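Local structure of Oxidored_FMN domain-containing protein ([Pseudomonas] geniculata N1, 6L6J) at residues Ala100-Ala105 with Ala162-Val167. The protein is a 6-hydroxypseudooxynicotine amine oxidase, a flavoprotein oxidoreductase that carries FMN and a [4Fe-4S] cluster and binds ADP. Residues are numbered along the deposited sequence; the frame is centred on the assembly and turned at random.
Sequences AGVELA and AGFDIV. With FMN (flavin mononucleotide), chain B.
Four hydrogen bonds join residues 100-102, on strand 99-105, to D165 and I166, where the loop after helix 142-162 runs into strand 166-171; two of them end on one carbonyl. A100 O accepts D165 N at 2.6 Å, nearly along its C=O axis, and I166 N at 3.2 Å from above the carbonyl plane. I166 O then receives V102 N at 2.9 Å; I166 thus bonds to the residues on either side of G101, the pattern of a parallel bridge. The fourth bond uses a side chain: D165 CG lies anti to its own carbonyl carbon (chi1 -57°), so OD2 meets A100 N at 2.9 Å through its anti lone pair, while OD1 forms a salt bridge with K94. These are neighbouring third and fourth strands of the eight-stranded parallel TIM barrel, and helix 142-162 of the connecting crossover gives way at G163, whose positive phi and two bonds back into the last turn make a Schellman motif. Apolar packing lies on the V102 and V167 face, turned to that helix. V102 CB sits over the F164 ring, 3.8 Å from its centroid and 13° off the normal, a CH-pi contact; A159 touches both side chains. Further along, the L104 and V167 side chains cross obliquely, CD1 of L104 3.6 Å from CG1 of V167. The cofactor contact belongs to E103, whose CB is directed away from 162-167. With CG anti to the backbone N (chi1 -160°), OE2 accepts FMN N3 at 2.8 Å, whereas OE1 lies 2.6 Å from FMN O2, consistent with a protonated acid group.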
loop_
_atom_site.group_PDB
_atom_site.type_symbol
_atom_site.label_atom_id
_atom_site.label_comp_id
_atom_site.label_asym_id
_atom_site.label_seq_id
_atom_site.Cartn_x
_atom_site.Cartn_y
_atom_site.Cartn_z
ATOM N N ALA A 100 -3.032 -11.666 -19.601
ATOM C CA ALA A 100 -2.193 -10.461 -19.563
ATOM C C ALA A 100 -3.079 -9.300 -20.021
ATOM O O ALA A 100 -3.520 -9.307 -21.202
ATOM C CB ALA A 100 -0.986 -10.654 -20.436
ATOM N N GLY A 101 -3.404 -8.406 -19.075
ATOM C CA GLY A 101 -4.238 -7.221 -19.308
ATOM C C GLY A 101 -3.380 -5.984 -19.195
ATOM O O GLY A 101 -2.253 -6.096 -18.665
ATOM N N VAL A 102 -3.861 -4.853 -19.696
ATOM C CA VAL A 102 -3.096 -3.582 -19.643
ATOM C C VAL A 102 -4.095 -2.437 -19.464
ATOM O O VAL A 102 -5.075 -2.368 -20.243
ATOM C CB VAL A 102 -2.214 -3.399 -20.888
ATOM C CG1 VAL A 102 -3.022 -3.391 -22.176
ATOM C CG2 VAL A 102 -1.363 -2.148 -20.792
ATOM N N GLU A 103 -3.852 -1.580 -18.473
ATOM C CA GLU A 103 -4.733 -0.430 -18.214
ATOM C C GLU A 103 -4.282 0.739 -19.095
ATOM O O GLU A 103 -3.619 1.638 -18.595
ATOM C CB GLU A 103 -4.743 -0.129 -16.721
ATOM C CG GLU A 103 -5.944 0.683 -16.280
ATOM C CD GLU A 103 -5.840 1.187 -14.857
ATOM O OE1 GLU A 103 -6.847 1.076 -14.155
ATOM O OE2 GLU A 103 -4.743 1.705 -14.461
ATOM N N LEU A 104 -4.609 0.701 -20.382
ATOM C CA LEU A 104 -4.440 1.857 -21.295
ATOM C C LEU A 104 -5.139 3.058 -20.666
ATOM O O LEU A 104 -6.327 2.941 -20.346
ATOM C CB LEU A 104 -5.024 1.514 -22.666
ATOM C CG LEU A 104 -4.197 0.516 -23.482
ATOM C CD1 LEU A 104 -4.746 0.409 -24.902
ATOM C CD2 LEU A 104 -2.718 0.903 -23.506
ATOM N N ALA A 105 -4.391 4.148 -20.479
ATOM C CA ALA A 105 -4.773 5.294 -19.621
ATOM C C ALA A 105 -4.430 6.614 -20.306
ATOM O O ALA A 105 -3.346 6.710 -20.887
ATOM C CB ALA A 105 -4.050 5.184 -18.300
ATOM N N ALA A 162 1.523 -6.692 -28.923
ATOM C CA ALA A 162 2.343 -7.062 -27.750
ATOM C C ALA A 162 1.888 -8.427 -27.187
ATOM O O ALA A 162 2.704 -9.143 -26.552
ATOM C CB ALA A 162 2.234 -5.942 -26.736
ATOM N N GLY A 163 0.612 -8.760 -27.379
ATOM C CA GLY A 163 0.013 -10.060 -27.016
ATOM C C GLY A 163 -0.868 -10.024 -25.778
ATOM O O GLY A 163 -1.182 -11.122 -25.264
ATOM N N PHE A 164 -1.226 -8.826 -25.305
ATOM C CA PHE A 164 -2.179 -8.612 -24.191
ATOM C C PHE A 164 -3.522 -9.261 -24.577
ATOM O O PHE A 164 -3.991 -9.155 -25.738
ATOM C CB PHE A 164 -2.301 -7.112 -23.856
ATOM C CG PHE A 164 -1.091 -6.481 -23.195
ATOM C CD1 PHE A 164 -0.790 -6.733 -21.861
ATOM C CD2 PHE A 164 -0.241 -5.642 -23.904
ATOM C CE1 PHE A 164 0.324 -6.165 -21.261
ATOM C CE2 PHE A 164 0.874 -5.074 -23.298
ATOM C CZ PHE A 164 1.148 -5.327 -21.977
ATOM N N ASP A 165 -4.141 -9.923 -23.606
ATOM C CA ASP A 165 -5.432 -10.645 -23.762
ATOM C C ASP A 165 -6.597 -9.707 -23.465
ATOM O O ASP A 165 -7.702 -9.934 -24.034
ATOM C CB ASP A 165 -5.479 -11.862 -22.833
ATOM C CG ASP A 165 -4.323 -12.810 -23.083
ATOM O OD1 ASP A 165 -4.283 -13.432 -24.181
ATOM O OD2 ASP A 165 -3.450 -12.889 -22.198
ATOM N N ILE A 166 -6.365 -8.747 -22.557
ATOM C CA ILE A 166 -7.392 -7.819 -21.995
ATOM C C ILE A 166 -6.846 -6.398 -22.125
ATOM O O ILE A 166 -5.788 -6.105 -21.515
ATOM C CB ILE A 166 -7.720 -8.162 -20.527
ATOM C CG1 ILE A 166 -8.054 -9.647 -20.336
ATOM C CG2 ILE A 166 -8.840 -7.270 -20.011
ATOM C CD1 ILE A 166 -8.013 -10.119 -18.893
ATOM N N VAL A 167 -7.549 -5.555 -22.879
ATOM C CA VAL A 167 -7.162 -4.147 -23.167
ATOM C C VAL A 167 -8.221 -3.259 -22.517
ATOM O O VAL A 167 -9.401 -3.490 -22.818
ATOM C CB VAL A 167 -7.043 -3.935 -24.687
ATOM C CG1 VAL A 167 -6.782 -2.497 -25.082
ATOM C CG2 VAL A 167 -5.970 -4.836 -25.273
HETATM N N1 FMN B . -5.507 1.378 -9.716
HETATM C C2 FMN B . -5.467 1.753 -11.035
HETATM O O2 FMN B . -6.534 1.772 -11.655
HETATM N N3 FMN B . -4.352 2.066 -11.708
HETATM C C4 FMN B . -3.152 2.035 -11.103
HETATM O O4 FMN B . -2.130 2.327 -11.721
HETATM C C4A FMN B . -3.092 1.667 -9.661
HETATM N N5 FMN B . -1.915 1.623 -8.991
HETATM C C5A FMN B . -1.905 1.208 -7.704
HETATM C C6 FMN B . -0.692 1.087 -7.031
HETATM C C7 FMN B . -0.690 0.643 -5.724
HETATM C C7M FMN B . 0.602 0.583 -5.005
HETATM C C8 FMN B . -1.938 0.266 -5.050
HETATM C C8M FMN B . -1.961 -0.182 -3.619
HETATM C C9 FMN B . -3.140 0.376 -5.696
HETATM C C9A FMN B . -3.186 0.821 -7.010
HETATM N N10 FMN B . -4.402 0.894 -7.705
HETATM C C10 FMN B . -4.370 1.310 -9.013
HETATM C "C1'" FMN B . -5.712 0.524 -7.082
HETATM C "C2'" FMN B . -5.906 -0.980 -7.098
HETATM O "O2'" FMN B . -6.044 -1.364 -8.454
HETATM C "C3'" FMN B . -7.125 -1.421 -6.345
HETATM O "O3'" FMN B . -8.283 -0.909 -7.005
HETATM C "C4'" FMN B . -7.148 -0.990 -4.878
HETATM O "O4'" FMN B . -5.849 -1.199 -4.276
HETATM C "C5'" FMN B . -8.239 -1.719 -4.106
HETATM O "O5'" FMN B . -7.958 -3.107 -4.144
HETATM P P FMN B . -7.143 -3.816 -2.937
HETATM O O1P FMN B . -8.011 -3.668 -1.709
HETATM O O2P FMN B . -7.001 -5.220 -3.436
HETATM O O3P FMN B . -5.828 -3.066 -2.846
#